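Local coordinates for USG-1 protein homolog (Pseudomonas aeruginosa, PDB 2HJS) that is of uncertain function but probably acts as an NAD- or NADP-dependent aspartate-semialdehyde dehydrogenase, at residues D27-P32 and L329-I334; A135-E140 and I313-V318. One frame throughout, in Å; residues are numbered along the deposited sequence.

Contact 1. Residues D27-P32 and L329-I334; sequences DERDFP and LGELLI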
ATOM      1  N   ASP A  27       3.501 -33.779  -2.754  1.00 47.64           N
ATOM      2  CA  ASP A  27       4.037 -34.780  -1.834  1.00 47.99           C
ATOM      3  C   ASP A  27       3.274 -34.667  -0.490  1.00 48.87           C
ATOM      4  O   ASP A  27       2.685 -35.647  -0.012  1.00 48.08           O
ATOM      5  CB  ASP A  27       5.528 -34.512  -1.688  1.00 47.87           C
ATOM      6  CG  ASP A  27       6.234 -35.490  -0.777  1.00 50.34           C
ATOM      7  OD1 ASP A  27       5.669 -36.555  -0.405  1.00 53.35           O
ATOM      8  OD2 ASP A  27       7.408 -35.198  -0.451  1.00 51.63           O
ATOM      9  N   GLU A  28       3.247 -33.454   0.072  1.00 48.27           N
ATOM     10  CA  GLU A  28       2.543 -33.145   1.325  1.00 49.55           C
ATOM     11  C   GLU A  28       1.091 -33.621   1.384  1.00 49.29           C
ATOM     12  O   GLU A  28       0.628 -34.088   2.429  1.00 48.92           O
ATOM     13  CB  GLU A  28       2.478 -31.627   1.512  1.00 49.07           C
ATOM     14  CG  GLU A  28       3.273 -31.052   2.631  1.00 52.80           C
ATOM     15  CD  GLU A  28       2.915 -29.567   2.866  1.00 58.06           C
ATOM     16  OE1 GLU A  28       3.764 -28.698   2.513  1.00 59.72           O
ATOM     17  OE2 GLU A  28       1.777 -29.293   3.363  1.00 56.86           O
ATOM     18  N   ARG A  29       0.370 -33.418   0.279  1.00 48.85           N
ATOM     19  CA  ARG A  29      -1.056 -33.685   0.218  1.00 48.41           C
ATOM     20  C   ARG A  29      -1.349 -35.082  -0.307  1.00 49.00           C
ATOM     21  O   ARG A  29      -2.523 -35.429  -0.537  1.00 48.33           O
ATOM     22  CB  ARG A  29      -1.775 -32.625  -0.649  1.00 48.76           C
ATOM     23  CG  ARG A  29      -1.664 -31.206  -0.122  1.00 48.29           C
ATOM     24  CD  ARG A  29      -2.408 -30.212  -0.987  1.00 47.81           C
ATOM     25  NE  ARG A  29      -3.837 -30.485  -1.000  1.00 48.67           N
ATOM     26  CZ  ARG A  29      -4.700 -30.071  -0.071  1.00 50.74           C
ATOM     27  NH1 ARG A  29      -4.313 -29.305   0.945  1.00 50.66           N
ATOM     28  NH2 ARG A  29      -5.973 -30.402  -0.177  1.00 52.14           N
ATOM     29  N   ASP A  30      -0.294 -35.890  -0.485  1.00 48.66           N
ATOM     30  CA  ASP A  30      -0.439 -37.217  -1.037  1.00 49.29           C
ATOM     31  C   ASP A  30      -1.256 -37.287  -2.298  1.00 48.74           C
ATOM     32  O   ASP A  30      -2.148 -38.132  -2.414  1.00 48.77           O
ATOM     33  CB  ASP A  30      -1.054 -38.171  -0.023  1.00 49.60           C
ATOM     34  CG  ASP A  30      -0.038 -38.774   0.847  1.00 51.54           C
ATOM     35  OD1 ASP A  30       0.596 -39.748   0.395  1.00 53.40           O
ATOM     36  OD2 ASP A  30       0.145 -38.255   1.977  1.00 54.42           O
ATOM     37  N   PHE A  31      -0.937 -36.425  -3.246  1.00 48.60           N
ATOM     38  CA  PHE A  31      -1.580 -36.456  -4.536  1.00 49.06           C
ATOM     39  C   PHE A  31      -1.419 -37.838  -5.125  1.00 49.40           C
ATOM     40  O   PHE A  31      -0.312 -38.404  -5.113  1.00 50.18           O
ATOM     41  CB  PHE A  31      -0.964 -35.408  -5.443  1.00 48.85           C
ATOM     42  CG  PHE A  31      -1.854 -34.984  -6.583  1.00 49.09           C
ATOM     43  CD1 PHE A  31      -2.739 -33.920  -6.430  1.00 48.05           C
ATOM     44  CD2 PHE A  31      -1.778 -35.623  -7.824  1.00 47.55           C
ATOM     45  CE1 PHE A  31      -3.553 -33.513  -7.500  1.00 46.92           C
ATOM     46  CE2 PHE A  31      -2.562 -35.206  -8.881  1.00 47.19           C
ATOM     47  CZ  PHE A  31      -3.455 -34.152  -8.719  1.00 47.62           C
ATOM     48  N   PRO A  32      -2.527 -38.424  -5.603  1.00 50.10           N
ATOM     49  CA  PRO A  32      -2.493 -39.847  -6.003  1.00 50.12           C
ATOM     50  C   PRO A  32      -1.901 -40.133  -7.393  1.00 50.26           C
ATOM     51  O   PRO A  32      -2.505 -40.847  -8.212  1.00 50.97           O
ATOM     52  CB  PRO A  32      -3.958 -40.280  -5.895  1.00 50.25           C
ATOM     53  CG  PRO A  32      -4.743 -39.007  -6.070  1.00 50.03           C
ATOM     54  CD  PRO A  32      -3.867 -37.830  -5.735  1.00 49.57           C
ATOM     55  N   LEU A 329      -7.381 -27.547  -7.593  1.00 49.05           N
ATOM     56  CA  LEU A 329      -8.042 -27.734  -8.890  1.00 48.45           C
ATOM     57  C   LEU A 329      -7.747 -29.094  -9.486  1.00 49.66           C
ATOM     58  O   LEU A 329      -8.655 -29.770  -9.961  1.00 51.09           O
ATOM     59  CB  LEU A 329      -7.645 -26.611  -9.871  1.00 48.88           C
ATOM     60  CG  LEU A 329      -8.288 -26.595 -11.271  1.00 48.55           C
ATOM     61  CD1 LEU A 329      -9.816 -26.650 -11.174  1.00 45.50           C
ATOM     62  CD2 LEU A 329      -7.842 -25.326 -12.034  1.00 46.42           C
ATOM     63  N   GLY A 330      -6.483 -29.512  -9.443  1.00 49.67           N
ATOM     64  CA  GLY A 330      -6.092 -30.845  -9.846  1.00 49.72           C
ATOM     65  C   GLY A 330      -6.780 -31.935  -9.034  1.00 50.49           C
ATOM     66  O   GLY A 330      -7.180 -32.959  -9.582  1.00 49.39           O
ATOM     67  N   GLU A 331      -6.901 -31.717  -7.723  1.00 51.10           N
ATOM     68  CA  GLU A 331      -7.603 -32.661  -6.842  1.00 52.04           C
ATOM     69  C   GLU A 331      -9.085 -32.774  -7.224  1.00 52.68           C
ATOM     70  O   GLU A 331      -9.651 -33.874  -7.209  1.00 52.38           O
ATOM     71  CB  GLU A 331      -7.419 -32.274  -5.371  1.00 52.13           C
ATOM     72  CG  GLU A 331      -6.002 -32.527  -4.862  1.00 52.24           C
ATOM     73  CD  GLU A 331      -5.745 -32.025  -3.450  1.00 52.99           C
ATOM     74  OE1 GLU A 331      -6.634 -31.385  -2.829  1.00 57.81           O
ATOM     75  OE2 GLU A 331      -4.623 -32.241  -2.959  1.00 51.48           O
ATOM     76  N   LEU A 332      -9.691 -31.645  -7.616  1.00 53.28           N
ATOM     77  CA  LEU A 332     -11.079 -31.635  -8.082  1.00 54.05           C
ATOM     78  C   LEU A 332     -11.256 -32.422  -9.383  1.00 55.30           C
ATOM     79  O   LEU A 332     -12.221 -33.183  -9.524  1.00 54.48           O
ATOM     80  CB  LEU A 332     -11.610 -30.198  -8.246  1.00 53.68           C
ATOM     81  CG  LEU A 332     -13.047 -30.002  -8.767  1.00 53.44           C
ATOM     82  CD1 LEU A 332     -14.057 -30.675  -7.862  1.00 52.20           C
ATOM     83  CD2 LEU A 332     -13.409 -28.512  -8.907  1.00 53.18           C
ATOM     84  N   LEU A 333     -10.339 -32.212 -10.328  1.00 56.98           N
ATOM     85  CA  LEU A 333     -10.356 -32.903 -11.616  1.00 59.42           C
ATOM     86  C   LEU A 333     -10.210 -34.417 -11.451  1.00 61.46           C
ATOM     87  O   LEU A 333     -10.822 -35.185 -12.183  1.00 61.90           O
ATOM     88  CB  LEU A 333      -9.252 -32.387 -12.538  1.00 58.70           C
ATOM     89  CG  LEU A 333      -9.275 -30.973 -13.101  1.00 59.91           C
ATOM     90  CD1 LEU A 333      -8.086 -30.793 -14.015  1.00 59.17           C
ATOM     91  CD2 LEU A 333     -10.567 -30.710 -13.844  1.00 59.51           C
ATOM     92  N   ILE A 334      -9.382 -34.842 -10.502  1.00 64.01           N
ATOM     93  CA  ILE A 334      -9.267 -36.268 -10.166  1.00 66.53           C
ATOM     94  C   ILE A 334     -10.553 -36.818  -9.554  1.00 68.74           C
ATOM     95  O   ILE A 334     -10.993 -37.911  -9.918  1.00 69.08           O
ATOM     96  CB  ILE A 334      -8.158 -36.510  -9.146  1.00 65.98           C
ATOM     97  CG1 ILE A 334      -6.803 -36.312  -9.777  1.00 65.37           C
ATOM     98  CG2 ILE A 334      -8.248 -37.926  -8.554  1.00 67.66           C
ATOM     99  CD1 ILE A 334      -5.730 -36.373  -8.732  1.00 66.94           C
TER
HETATM  100  O   HOH W   1      -3.955 -34.812  -2.838  1.00 48.83           O

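Contact 2. Residues A135-E140 and I313-V318; sequences AAELCE and IVSDNV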
ATOM      1  N   ALA A 135      -5.358 -12.165  -7.692  1.00 48.31           N
ATOM      2  CA  ALA A 135      -6.736 -12.412  -8.065  1.00 49.46           C
ATOM      3  C   ALA A 135      -7.296 -13.622  -7.293  1.00 50.69           C
ATOM      4  O   ALA A 135      -8.467 -13.618  -6.884  1.00 51.66           O
ATOM      5  CB  ALA A 135      -6.845 -12.666  -9.557  1.00 49.04           C
ATOM      6  N   ALA A 136      -6.463 -14.640  -7.092  1.00 49.74           N
ATOM      7  CA  ALA A 136      -6.907 -15.856  -6.384  1.00 50.66           C
ATOM      8  C   ALA A 136      -7.262 -15.541  -4.963  1.00 50.25           C
ATOM      9  O   ALA A 136      -8.273 -16.017  -4.462  1.00 50.89           O
ATOM     10  CB  ALA A 136      -5.816 -16.960  -6.424  1.00 49.13           C
ATOM     11  N   GLU A 137      -6.435 -14.720  -4.318  1.00 50.81           N
ATOM     12  CA  GLU A 137      -6.625 -14.375  -2.899  1.00 50.86           C
ATOM     13  C   GLU A 137      -7.788 -13.397  -2.688  1.00 50.49           C
ATOM     14  O   GLU A 137      -8.566 -13.539  -1.754  1.00 50.62           O
ATOM     15  CB  GLU A 137      -5.316 -13.858  -2.287  1.00 50.97           C
ATOM     16  CG  GLU A 137      -4.208 -14.911  -2.367  1.00 52.53           C
ATOM     17  CD  GLU A 137      -2.801 -14.331  -2.600  1.00 57.77           C
ATOM     18  OE1 GLU A 137      -2.653 -13.088  -2.798  1.00 54.34           O
ATOM     19  OE2 GLU A 137      -1.842 -15.145  -2.585  1.00 58.21           O
ATOM     20  N   LEU A 138      -7.914 -12.409  -3.566  1.00 49.91           N
ATOM     21  CA  LEU A 138      -9.083 -11.550  -3.554  1.00 49.13           C
ATOM     22  C   LEU A 138     -10.366 -12.399  -3.662  1.00 49.71           C
ATOM     23  O   LEU A 138     -11.272 -12.273  -2.828  1.00 49.03           O
ATOM     24  CB  LEU A 138      -9.043 -10.558  -4.713  1.00 48.33           C
ATOM     25  CG  LEU A 138     -10.172  -9.515  -4.743  1.00 49.56           C
ATOM     26  CD1 LEU A 138     -10.190  -8.667  -3.470  1.00 44.81           C
ATOM     27  CD2 LEU A 138     -10.070  -8.609  -5.990  1.00 48.42           C
ATOM     28  N   CYS A 139     -10.432 -13.250  -4.690  1.00 48.73           N
ATOM     29  CA  CYS A 139     -11.684 -13.954  -5.020  1.00 49.40           C
ATOM     30  C   CYS A 139     -12.045 -14.986  -3.987  1.00 48.71           C
ATOM     31  O   CYS A 139     -13.223 -15.200  -3.714  1.00 49.07           O
ATOM     32  CB  CYS A 139     -11.630 -14.592  -6.418  1.00 48.69           C
ATOM     33  SG  CYS A 139     -11.660 -13.347  -7.726  1.00 55.48           S
ATOM     34  N   GLU A 140     -11.031 -15.609  -3.407  1.00 47.88           N
ATOM     35  CA  GLU A 140     -11.258 -16.581  -2.367  1.00 49.19           C
ATOM     36  C   GLU A 140     -11.976 -15.953  -1.178  1.00 48.66           C
ATOM     37  O   GLU A 140     -12.796 -16.601  -0.545  1.00 48.70           O
ATOM     38  CB  GLU A 140      -9.923 -17.186  -1.903  1.00 48.84           C
ATOM     39  CG  GLU A 140     -10.016 -17.958  -0.601  1.00 50.28           C
ATOM     40  CD  GLU A 140      -8.658 -18.452  -0.122  1.00 51.26           C
ATOM     41  OE1 GLU A 140      -7.636 -17.823  -0.506  1.00 52.15           O
ATOM     42  OE2 GLU A 140      -8.611 -19.464   0.633  1.00 49.49           O
ATOM     43  N   ILE A 313      -6.151  -8.358   3.596  1.00 48.37           N
ATOM     44  CA  ILE A 313      -5.936  -9.762   3.262  1.00 47.96           C
ATOM     45  C   ILE A 313      -4.435 -10.011   3.131  1.00 48.30           C
ATOM     46  O   ILE A 313      -3.731  -9.240   2.481  1.00 47.38           O
ATOM     47  CB  ILE A 313      -6.631 -10.122   1.918  1.00 48.03           C
ATOM     48  CG1 ILE A 313      -8.125  -9.760   1.955  1.00 48.23           C
ATOM     49  CG2 ILE A 313      -6.388 -11.615   1.574  1.00 47.54           C
ATOM     50  CD1 ILE A 313      -8.818  -9.860   0.586  1.00 46.73           C
ATOM     51  N   VAL A 314      -3.925 -11.055   3.776  1.00 48.17           N
ATOM     52  CA  VAL A 314      -2.534 -11.429   3.528  1.00 48.42           C
ATOM     53  C   VAL A 314      -2.461 -12.902   3.222  1.00 48.14           C
ATOM     54  O   VAL A 314      -3.156 -13.717   3.833  1.00 48.43           O
ATOM     55  CB  VAL A 314      -1.514 -10.999   4.664  1.00 48.87           C
ATOM     56  CG1 VAL A 314      -1.430  -9.416   4.817  1.00 48.18           C
ATOM     57  CG2 VAL A 314      -1.783 -11.679   5.985  1.00 48.50           C
ATOM     58  N   SER A 315      -1.628 -13.235   2.251  1.00 48.67           N
ATOM     59  CA  SER A 315      -1.504 -14.619   1.797  1.00 49.72           C
ATOM     60  C   SER A 315      -0.127 -14.849   1.204  1.00 49.89           C
ATOM     61  O   SER A 315       0.516 -13.907   0.692  1.00 50.56           O
ATOM     62  CB  SER A 315      -2.543 -14.891   0.709  1.00 49.10           C
ATOM     63  OG  SER A 315      -2.807 -16.295   0.616  1.00 51.71           O
ATOM     64  N   ASP A 316       0.306 -16.098   1.266  1.00 49.20           N
ATOM     65  CA  ASP A 316       1.536 -16.547   0.629  1.00 49.01           C
ATOM     66  C   ASP A 316       1.280 -16.693  -0.885  1.00 48.64           C
ATOM     67  O   ASP A 316       0.639 -17.651  -1.338  1.00 47.79           O
ATOM     68  CB  ASP A 316       1.996 -17.872   1.269  1.00 48.94           C
ATOM     69  CG  ASP A 316       3.343 -18.346   0.753  1.00 50.04           C
ATOM     70  OD1 ASP A 316       3.709 -17.991  -0.402  1.00 50.25           O
ATOM     71  OD2 ASP A 316       4.028 -19.092   1.502  1.00 49.46           O
ATOM     72  N   ASN A 317       1.761 -15.713  -1.656  1.00 48.08           N
ATOM     73  CA  ASN A 317       1.565 -15.697  -3.103  1.00 47.96           C
ATOM     74  C   ASN A 317       2.132 -16.931  -3.805  1.00 47.80           C
ATOM     75  O   ASN A 317       1.573 -17.401  -4.782  1.00 48.30           O
ATOM     76  CB  ASN A 317       2.160 -14.414  -3.707  1.00 48.24           C
ATOM     77  CG  ASN A 317       3.630 -14.239  -3.374  1.00 48.98           C
ATOM     78  OD1 ASN A 317       4.037 -14.286  -2.206  1.00 49.08           O
ATOM     79  ND2 ASN A 317       4.441 -14.064  -4.412  1.00 48.63           N
ATOM     80  N   VAL A 318       3.224 -17.480  -3.291  1.00 47.74           N
ATOM     81  CA  VAL A 318       3.828 -18.652  -3.914  1.00 47.28           C
ATOM     82  C   VAL A 318       3.110 -19.972  -3.573  1.00 47.96           C
ATOM     83  O   VAL A 318       2.614 -20.672  -4.465  1.00 47.55           O
ATOM     84  CB  VAL A 318       5.331 -18.725  -3.602  1.00 47.18           C
ATOM     85  CG1 VAL A 318       5.937 -20.052  -4.111  1.00 45.87           C
ATOM     86  CG2 VAL A 318       6.047 -17.514  -4.243  1.00 45.18           C
TER

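Contact 1. Residues D27-P32 and L329-I334
Arg-29 and Glu-331 form a side-on, two-point salt bridge. Arg-29 NE donates to Glu-331 OE2 at 2.7 Å, in a nearly straight bond (N-H...O 168°). Beside it Arg-29 NH2 reaches Glu-331 OE1 at 2.9 Å and uses the syn lone pair of that oxygen. The carboxylate lies at the edge of the guanidinium, but the two planes are turned 32° apart, so the pair is twisted rather than flat. The bend at chi3 of Arg-29 (63°) sets NE for this grip.

OE2 is held a second time: a water donates to Glu-331 OE2 over 2.7 Å and to the carbonyl Arg-29 O over 2.8 Å, tying the carboxylate to the main chain of the residue it already pairs with.

Next to the ion pair, the aliphatic part of Glu-331 meets an aromatic ring, its CG lying 3.7 Å from Phe-31 CE1. The same Phe-31 CE1 lies 3.9 Å from Gly-330 C, an approach of the ring edge to the helix backbone at a glycine. Ile-334 adds its CD1, which meets Pro-32 CD tip to tip at 3.8 Å; its approach to the Phe-31 ring is modelled too close and is doubtful in detail.

Further out, Leu-7 touches both Phe-31 and Ile-334, and Leu-71 of strand 71-74 also borders the ring. The chain turns out of helix 17-28 through a Schellman motif, with Asp-30 (positive phi) as C-prime residue and Asp-30 N bonded to Asp-27 O. The helix that ends here links the parallel neighbours 9-12 and 36-40 in a beta-alpha-beta crossover of the Rossmann-type NAD-binding domain, here packed against the C-terminal helix 317-336.

Contact 2. Residues A135-E140 and I313-V318
Glu-137 lays its side chain against Ser-315, and the touching is chiefly van der Waals. Its carboxylate carbon CD sits 3.4 Å from Ser-315 CB, while Glu-137 CG is 3.5 Å from the same carbon. The chain is bent at chi2 (145°), which places CD over the serine, and Glu-137 OE2 approaches the start of helix 317-336, 3.5 Å from Asn-317 CA.

The apolar share is looser. Leu-138 CD1 and Ile-313 CD1 are 4.4 Å apart, and both side chains rest on Val-250 of strand 246-254.

Polar groups look mostly to third parties. Ser-315 OG is hydrogen-bonded to Thr-294 OG1, and Asn-317 uses OD1 on Gly-245 N and ND2 on Ser-163 OG. Asp-316, at the N-cap, takes a weak capping bond from Val-318 N to its OD1, a bond from Arg-319 N to that oxygen, and one from Gly-290 N to OD2.

The direct contact of 135-140 with 313-318 thus rests on shape, although Glu-140 pairs with Lys-320 and Thr-294. Hydrogen bonds of 313-318 run to neighbouring strands and loops and, from Asp-316, into helix 317-336. Buried Glu-137 OE1 lies close to Asp-246 OD2, acidic groups that would repel if both were ionised.

Helix 317-336 runs through both contacts. Contact 2 takes in its first turn, where strand 308-315 of the six-stranded sheet gives way to it, and contact 1 lies near its far end, against the NAD-binding domain. The centres are about 20 Å apart and the nearest atoms about 10 Å, so the two do not touch. Along the chain the order is 27-32, 135-140, 313-318 and 329-334, which nests contact 2 inside the loop closed by contact 1. One long helix thus starts at the end of strand 308-315 and carries the chain back to the NAD-binding domain, an illustration of how a C-terminal helix can join two domains across nearly the whole sequence.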